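Local coordinates for protein geranylgeranyl pyrophosphate synthase (Corynebacterium glutamicum, PDB 3LK5) that probably makes allylic isoprenoid diphosphates by magnesium-dependent prenyl transfer, at residues 73-78 with 228-232; 221-226 with 243-249; 14-18 with 356-361. All coordinates share one frame. Numbering follows the deposited sequence.

Contact 1. Residues 73-78 with 228-232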
# COMPACT_ATOMS: atom_id res chain seq x y z
N GLY A 73 16.13 16.80 -9.86
CA GLY A 73 15.03 17.77 -10.08
C GLY A 73 15.06 18.94 -9.12
O GLY A 73 14.85 20.11 -9.50
N PHE A 74 15.34 18.64 -7.86
CA PHE A 74 15.51 19.68 -6.83
C PHE A 74 16.67 20.61 -7.20
O PHE A 74 16.52 21.84 -7.17
CB PHE A 74 15.75 19.03 -5.45
CG PHE A 74 16.02 20.02 -4.35
CD1 PHE A 74 14.97 20.67 -3.71
CD2 PHE A 74 17.33 20.29 -3.95
CE1 PHE A 74 15.20 21.60 -2.70
CE2 PHE A 74 17.59 21.21 -2.94
CZ PHE A 74 16.52 21.88 -2.31
N LEU A 75 17.80 20.03 -7.58
CA LEU A 75 18.97 20.85 -7.91
C LEU A 75 18.73 21.67 -9.19
O LEU A 75 19.13 22.82 -9.27
CB LEU A 75 20.22 19.98 -8.09
CG LEU A 75 20.73 19.26 -6.83
CD1 LEU A 75 21.92 18.41 -7.21
CD2 LEU A 75 21.08 20.26 -5.71
N ALA A 76 18.08 21.07 -10.18
CA ALA A 76 17.74 21.78 -11.42
C ALA A 76 16.88 23.04 -11.17
O ALA A 76 17.10 24.08 -11.83
CB ALA A 76 17.06 20.84 -12.44
N ALA A 77 15.95 22.96 -10.22
CA ALA A 77 15.03 24.06 -9.89
C ALA A 77 15.60 25.02 -8.88
O ALA A 77 15.17 26.15 -8.76
CB ALA A 77 13.74 23.50 -9.33
N GLN A 78 16.52 24.53 -8.07
CA GLN A 78 16.94 25.30 -6.91
C GLN A 78 17.95 26.29 -7.43
O GLN A 78 18.19 27.32 -6.80
CB GLN A 78 17.52 24.39 -5.83
CG GLN A 78 17.44 24.99 -4.44
CD GLN A 78 18.71 24.82 -3.65
OE1 GLN A 78 18.74 25.09 -2.46
NE2 GLN A 78 19.78 24.38 -4.32
N GLY A 228 11.07 16.42 -7.05
CA GLY A 228 12.23 17.22 -6.59
C GLY A 228 12.09 18.67 -7.00
O GLY A 228 12.32 19.58 -6.18
N ALA A 229 11.69 18.91 -8.25
CA ALA A 229 11.48 20.30 -8.70
C ALA A 229 10.38 21.04 -7.95
O ALA A 229 10.54 22.23 -7.63
CB ALA A 229 11.27 20.38 -10.26
N SER A 230 9.28 20.34 -7.64
CA SER A 230 8.18 20.94 -6.86
C SER A 230 8.64 21.30 -5.45
O SER A 230 8.29 22.36 -4.93
CB SER A 230 6.98 19.97 -6.79
OG SER A 230 6.39 19.89 -8.08
N ILE A 231 9.47 20.44 -4.86
CA ILE A 231 9.99 20.73 -3.49
C ILE A 231 10.77 22.05 -3.50
O ILE A 231 10.63 22.89 -2.58
CB ILE A 231 10.83 19.57 -2.96
CG1 ILE A 231 9.92 18.36 -2.71
CG2 ILE A 231 11.60 19.95 -1.62
CD1 ILE A 231 10.68 17.04 -2.49
N ALA A 232 11.53 22.26 -4.59
CA ALA A 232 12.37 23.47 -4.76
C ALA A 232 11.59 24.68 -5.26
O ALA A 232 12.14 25.77 -5.31
CB ALA A 232 13.54 23.17 -5.71

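Contact 2. Residues 221-226 with 243-249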
# COMPACT_ATOMS: atom_id res chain seq x y z
N ILE A 221 11.43 8.18 -13.75
CA ILE A 221 12.16 9.37 -14.09
C ILE A 221 11.35 10.64 -14.05
O ILE A 221 11.74 11.61 -13.38
CB ILE A 221 12.84 9.24 -15.54
CG1 ILE A 221 13.62 7.93 -15.61
CG2 ILE A 221 13.72 10.51 -15.79
CD1 ILE A 221 14.73 7.90 -16.80
N ALA A 222 10.23 10.67 -14.79
CA ALA A 222 9.51 11.94 -14.91
C ALA A 222 8.92 12.43 -13.59
O ALA A 222 9.11 13.59 -13.22
CB ALA A 222 8.40 11.88 -15.99
N ARG A 223 8.19 11.57 -12.90
CA ARG A 223 7.63 12.03 -11.64
C ARG A 223 8.67 12.27 -10.52
O ARG A 223 8.49 13.21 -9.76
CB ARG A 223 6.46 11.16 -11.13
CG ARG A 223 5.21 11.13 -12.04
CD ARG A 223 4.58 12.50 -12.19
NE ARG A 223 3.28 12.39 -12.90
CZ ARG A 223 2.60 13.43 -13.35
NH1 ARG A 223 3.04 14.69 -13.16
NH2 ARG A 223 1.43 13.25 -13.97
N PRO A 224 9.73 11.42 -10.39
CA PRO A 224 10.76 11.81 -9.40
C PRO A 224 11.32 13.21 -9.72
O PRO A 224 11.49 14.00 -8.82
CB PRO A 224 11.82 10.70 -9.57
CG PRO A 224 10.93 9.45 -9.83
CD PRO A 224 9.93 10.04 -10.87
N LEU A 225 11.62 13.51 -10.99
CA LEU A 225 12.12 14.87 -11.34
C LEU A 225 11.11 15.93 -10.93
O LEU A 225 11.47 16.96 -10.35
CB LEU A 225 12.34 15.04 -12.86
CG LEU A 225 13.66 14.35 -13.30
CD1 LEU A 225 13.66 14.11 -14.85
CD2 LEU A 225 14.92 15.11 -12.85
N HIS A 226 9.85 15.67 -11.29
CA HIS A 226 8.75 16.57 -10.94
C HIS A 226 8.69 16.79 -9.42
O HIS A 226 8.60 17.92 -8.95
CB HIS A 226 7.42 15.98 -11.49
CG HIS A 226 6.25 16.90 -11.37
ND1 HIS A 226 4.97 16.53 -11.75
CD2 HIS A 226 6.15 18.15 -10.86
CE1 HIS A 226 4.14 17.52 -11.47
NE2 HIS A 226 4.83 18.52 -10.94
N LEU A 243 9.79 17.06 -17.26
CA LEU A 243 8.79 16.04 -17.50
C LEU A 243 8.92 15.47 -18.92
O LEU A 243 8.73 14.27 -19.10
CB LEU A 243 7.34 16.56 -17.28
CG LEU A 243 6.88 16.65 -15.81
CD1 LEU A 243 5.53 17.46 -15.73
CD2 LEU A 243 6.74 15.26 -15.17
N HIS A 244 9.26 16.32 -19.88
CA HIS A 244 9.49 15.84 -21.26
C HIS A 244 10.74 14.98 -21.33
O HIS A 244 10.74 13.91 -21.93
CB HIS A 244 9.63 17.01 -22.23
CG HIS A 244 8.34 17.60 -22.67
ND1 HIS A 244 7.43 16.92 -23.45
CD2 HIS A 244 7.84 18.86 -22.54
CE1 HIS A 244 6.41 17.71 -23.73
NE2 HIS A 244 6.63 18.90 -23.20
N TYR A 245 11.82 15.46 -20.72
CA TYR A 245 13.01 14.62 -20.56
C TYR A 245 12.67 13.28 -19.93
O TYR A 245 13.07 12.21 -20.43
CB TYR A 245 14.07 15.37 -19.74
CG TYR A 245 15.24 14.54 -19.22
CD1 TYR A 245 16.49 14.55 -19.87
CD2 TYR A 245 15.09 13.75 -18.04
CE1 TYR A 245 17.58 13.81 -19.34
CE2 TYR A 245 16.12 13.00 -17.53
CZ TYR A 245 17.37 13.03 -18.16
OH TYR A 245 18.38 12.28 -17.59
N GLY A 246 11.92 13.29 -18.84
CA GLY A 246 11.64 12.05 -18.13
C GLY A 246 10.80 11.11 -18.99
O GLY A 246 10.94 9.88 -18.90
N HIS A 247 9.86 11.67 -19.75
CA HIS A 247 8.99 10.85 -20.59
C HIS A 247 9.85 10.11 -21.65
O HIS A 247 9.79 8.87 -21.75
CB HIS A 247 7.93 11.72 -21.29
CG HIS A 247 7.19 11.04 -22.41
ND1 HIS A 247 7.65 11.00 -23.71
CD2 HIS A 247 5.98 10.42 -22.42
CE1 HIS A 247 6.78 10.35 -24.47
NE2 HIS A 247 5.75 9.99 -23.71
N ASP A 248 10.67 10.87 -22.37
CA ASP A 248 11.52 10.31 -23.44
C ASP A 248 12.61 9.37 -22.93
O ASP A 248 12.73 8.24 -23.39
CB ASP A 248 12.15 11.42 -24.27
CG ASP A 248 11.13 12.19 -25.08
OD1 ASP A 248 9.93 11.84 -25.10
OD2 ASP A 248 11.54 13.17 -25.71
N ILE A 249 13.39 9.83 -21.95
CA ILE A 249 14.42 8.98 -21.38
C ILE A 249 13.82 7.76 -20.64
O ILE A 249 14.39 6.67 -20.68
CB ILE A 249 15.41 9.82 -20.48
CG1 ILE A 249 16.00 11.01 -21.26
CG2 ILE A 249 16.52 8.90 -19.89
CD1 ILE A 249 16.62 10.62 -22.71

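Contact 3. Residues 14-18 with 356-361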
# COMPACT_ATOMS: atom_id res chain seq x y z
N HIS A 14 24.90 21.51 -3.68
CA HIS A 14 24.58 22.26 -4.90
C HIS A 14 25.02 21.52 -6.15
O HIS A 14 24.74 21.95 -7.29
CB HIS A 14 25.20 23.67 -4.87
CG HIS A 14 24.34 24.70 -4.19
ND1 HIS A 14 24.47 25.02 -2.85
CD2 HIS A 14 23.33 25.47 -4.66
CE1 HIS A 14 23.59 25.94 -2.53
NE2 HIS A 14 22.88 26.24 -3.62
N ASP A 15 25.70 20.39 -5.95
CA ASP A 15 26.16 19.60 -7.09
C ASP A 15 25.60 18.18 -7.07
O ASP A 15 25.31 17.61 -6.01
CB ASP A 15 27.70 19.66 -7.24
CG ASP A 15 28.40 18.37 -6.77
OD1 ASP A 15 29.07 17.73 -7.60
OD2 ASP A 15 28.26 18.00 -5.58
N LEU A 16 25.46 17.62 -8.26
CA LEU A 16 24.91 16.29 -8.47
C LEU A 16 26.04 15.28 -8.66
O LEU A 16 26.78 15.32 -9.66
CB LEU A 16 23.97 16.32 -9.68
CG LEU A 16 23.19 15.09 -10.10
CD1 LEU A 16 22.43 14.51 -8.94
CD2 LEU A 16 22.25 15.47 -11.24
N ASP A 17 26.19 14.39 -7.68
CA ASP A 17 27.23 13.36 -7.73
C ASP A 17 26.55 12.01 -7.91
O ASP A 17 26.07 11.43 -6.95
CB ASP A 17 28.06 13.40 -6.45
CG ASP A 17 29.37 12.62 -6.56
OD1 ASP A 17 29.39 11.48 -7.08
OD2 ASP A 17 30.39 13.15 -6.07
N LEU A 18 26.55 11.50 -9.14
CA LEU A 18 25.78 10.30 -9.46
C LEU A 18 26.28 9.10 -8.70
O LEU A 18 25.48 8.29 -8.22
CB LEU A 18 25.84 9.98 -10.96
CG LEU A 18 25.47 11.09 -11.95
CD1 LEU A 18 25.47 10.50 -13.35
CD2 LEU A 18 24.12 11.73 -11.63
N GLU A 356 26.32 22.14 -14.22
CA GLU A 356 26.71 20.86 -13.64
C GLU A 356 25.52 19.89 -13.53
O GLU A 356 25.69 18.67 -13.70
CB GLU A 356 27.41 21.09 -12.28
CG GLU A 356 27.01 20.16 -11.12
CD GLU A 356 27.58 18.75 -11.25
OE1 GLU A 356 28.52 18.54 -12.07
OE2 GLU A 356 27.10 17.84 -10.54
N VAL A 357 24.35 20.43 -13.22
CA VAL A 357 23.14 19.61 -13.15
C VAL A 357 22.74 19.10 -14.55
O VAL A 357 22.43 17.91 -14.72
CB VAL A 357 21.98 20.38 -12.50
CG1 VAL A 357 20.75 19.48 -12.36
CG2 VAL A 357 22.42 20.90 -11.09
N ARG A 358 22.79 19.99 -15.56
CA ARG A 358 22.51 19.59 -16.93
C ARG A 358 23.44 18.46 -17.36
O ARG A 358 23.00 17.47 -17.96
CB ARG A 358 22.64 20.78 -17.89
CG ARG A 358 22.34 20.40 -19.34
CD ARG A 358 22.40 21.60 -20.28
NE ARG A 358 21.19 22.42 -20.23
CZ ARG A 358 21.19 23.68 -19.78
NH1 ARG A 358 22.33 24.21 -19.35
NH2 ARG A 358 20.07 24.41 -19.76
N ALA A 359 24.74 18.65 -17.09
CA ALA A 359 25.77 17.68 -17.43
C ALA A 359 25.46 16.33 -16.84
O ALA A 359 25.56 15.28 -17.50
CB ALA A 359 27.17 18.18 -16.96
N GLN A 360 25.09 16.33 -15.58
CA GLN A 360 24.77 15.07 -14.94
C GLN A 360 23.44 14.46 -15.42
O GLN A 360 23.31 13.23 -15.48
CB GLN A 360 24.80 15.24 -13.42
CG GLN A 360 26.19 15.53 -12.85
CD GLN A 360 27.29 14.68 -13.50
OE1 GLN A 360 27.29 13.44 -13.42
NE2 GLN A 360 28.23 15.34 -14.17
N LEU A 361 22.44 15.29 -15.73
CA LEU A 361 21.19 14.74 -16.33
C LEU A 361 21.48 14.11 -17.71
O LEU A 361 20.95 13.07 -18.05
CB LEU A 361 20.09 15.81 -16.46
CG LEU A 361 19.46 16.12 -15.08
CD1 LEU A 361 18.69 17.40 -15.12
CD2 LEU A 361 18.53 14.94 -14.60
O HOH W 1 28.55 12.53 -11.10

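Contact 1. Residues 73-78 with 228-232
Close helix-helix packing through small residues is the principle illustrated here: the last turns of helix 65-78 meet the C-terminal end of helix 205-231 in the all-helical fold of the prenyl synthases. Glycine on both sides lets the backbones come together, with the CA atoms of Phe74 and Gly228 just 4.1 Å apart. A beta carbon on Gly228 would fall 2.8 Å from Phe74 N, a clash, and one on Gly73 would be tight against Ala229 N. At this spacing CA-H...O contacts form in both directions, Phe74 CA to Gly228 O at 3.3 Å and Ala229 CA to Gly73 O at 3.5 Å. One turn further on, Ala77 CB lies 3.6 Å from Ala232 CB; it also comes within 4.1 Å of Ala229 CB, next to Gly228. The larger apolar element is the Phe74 ring, whose CD1 reaches Ala232 CB at 3.5 Å and Ile231 CG2 at 4.0 Å, while Gly228 O sits at the ring edge. Beyond the pair, Phe74 and Ile231 both rest on Val90 of helix 87-111, and Ala77 and Ala229 pack on Leu238 and Ile239 of helix 236-263, so two further helices border the seam.

Contact 2. Residues 221-226 with 243-249
Most striking is how nearly the two backbones touch at Gly246: its CA stands 3.9 Å from Ala222 CA, and a beta carbon there would lie 2.4 Å from that same Ala222 CA, an outright clash. The absence of a side chain thus lets segments 221-226 and 243-249 pass almost antiparallel, their N-to-C directions 157° apart and their axes 7.7 Å apart at closest approach. Helices 205-231 and 236-263 follow each other through a short connection, so this is the close packing of an antiparallel helical hairpin. Ile221 CG2 lies 3.5 Å from Gly246 CA, while Ile221 CD1 meets Ile249 CG2 at 3.7 Å. Leu225 CD1 approaches Tyr245 CD2 to 3.5 Å. Leu243 makes the largest contribution in buried area: its CD2 reaches Ala222 O at 3.5 Å and His226 CB at 3.8 Å, and its CD1 lies over one face of the His226 ring. Arg223 NH1 donates to His226 ND1 at 3.0 Å, and the guanidinium also forms a salt bridge with Glu186. Pro224 marks a kink in helix 205-231, its N lacking a bond to the preceding turn. Around the pair, Leu225 and Tyr245 touch helix 355-369, His226 packs on helix 170-199, and Ile221 and Leu225 lean on Tyr69 of helix 65-78.

Contact 3. Residues 14-18 with 356-361
From His14 onward the N-terminal segment runs without regular structure past the start of helix 355-369. The His14 side chain makes no close contact with residues 356-361; its NE2 is hydrogen-bonded to Lys81 O, which ties it to another part of the chain. Asp15 brings a carboxylate near a second one, Asp15 OD1 lying 3.5 Å from Glu356 OE2, a close approach of two like-charged groups. Leu16 is the centre of the contact. Its backbone N donates to Glu356 OE2 at 2.8 Å, so a side chain of the helix accepts a hydrogen bond from the peptide NH of the irregular segment. The Leu16 side chain points into the interface, with CD2 at 3.4 Å from Gln360 CB and 4.4 Å from Val357 CG1, and it also packs on Leu68, Trp71 and Ala72 of helix 65-78. Asp17 turns its side chain away from the helix. At Leu18 a water bridges the two segments, accepting from Leu18 N at 3.0 Å and donating to Gln360 OE1 at 2.8 Å, while Leu18 CG lies 3.3 Å from that same OE1. The arrangement is characteristic of an irregular terminal arm laid over a helical bundle: one leucine is inserted between two helices, and polar side chains of the last helix meet the arm's peptide groups directly or through water.

The three contacts form a continuous region of the all-helical fold. Contacts 1 and 2 share helix 205-231, their centres about 13 Å apart, and meet where Gly73 N touches Leu225 CD2 at 3.6 Å; their segments alternate along the chain. Contact 3 pairs residues near the two chain ends, so both other contacts lie between its segments in sequence. Its centre is about 12 Å from that of contact 1, which it meets through Leu75, Ala76 and Gln78, and about 16 Å from that of contact 2, which it probably meets by a hydrogen bond from Tyr245 OH to Leu361 O. All lie away from the magnesium-binding Asp108, Asp112 and Asp194, illustrating how helices pack and how the N-terminal segment is held on helix 355-369.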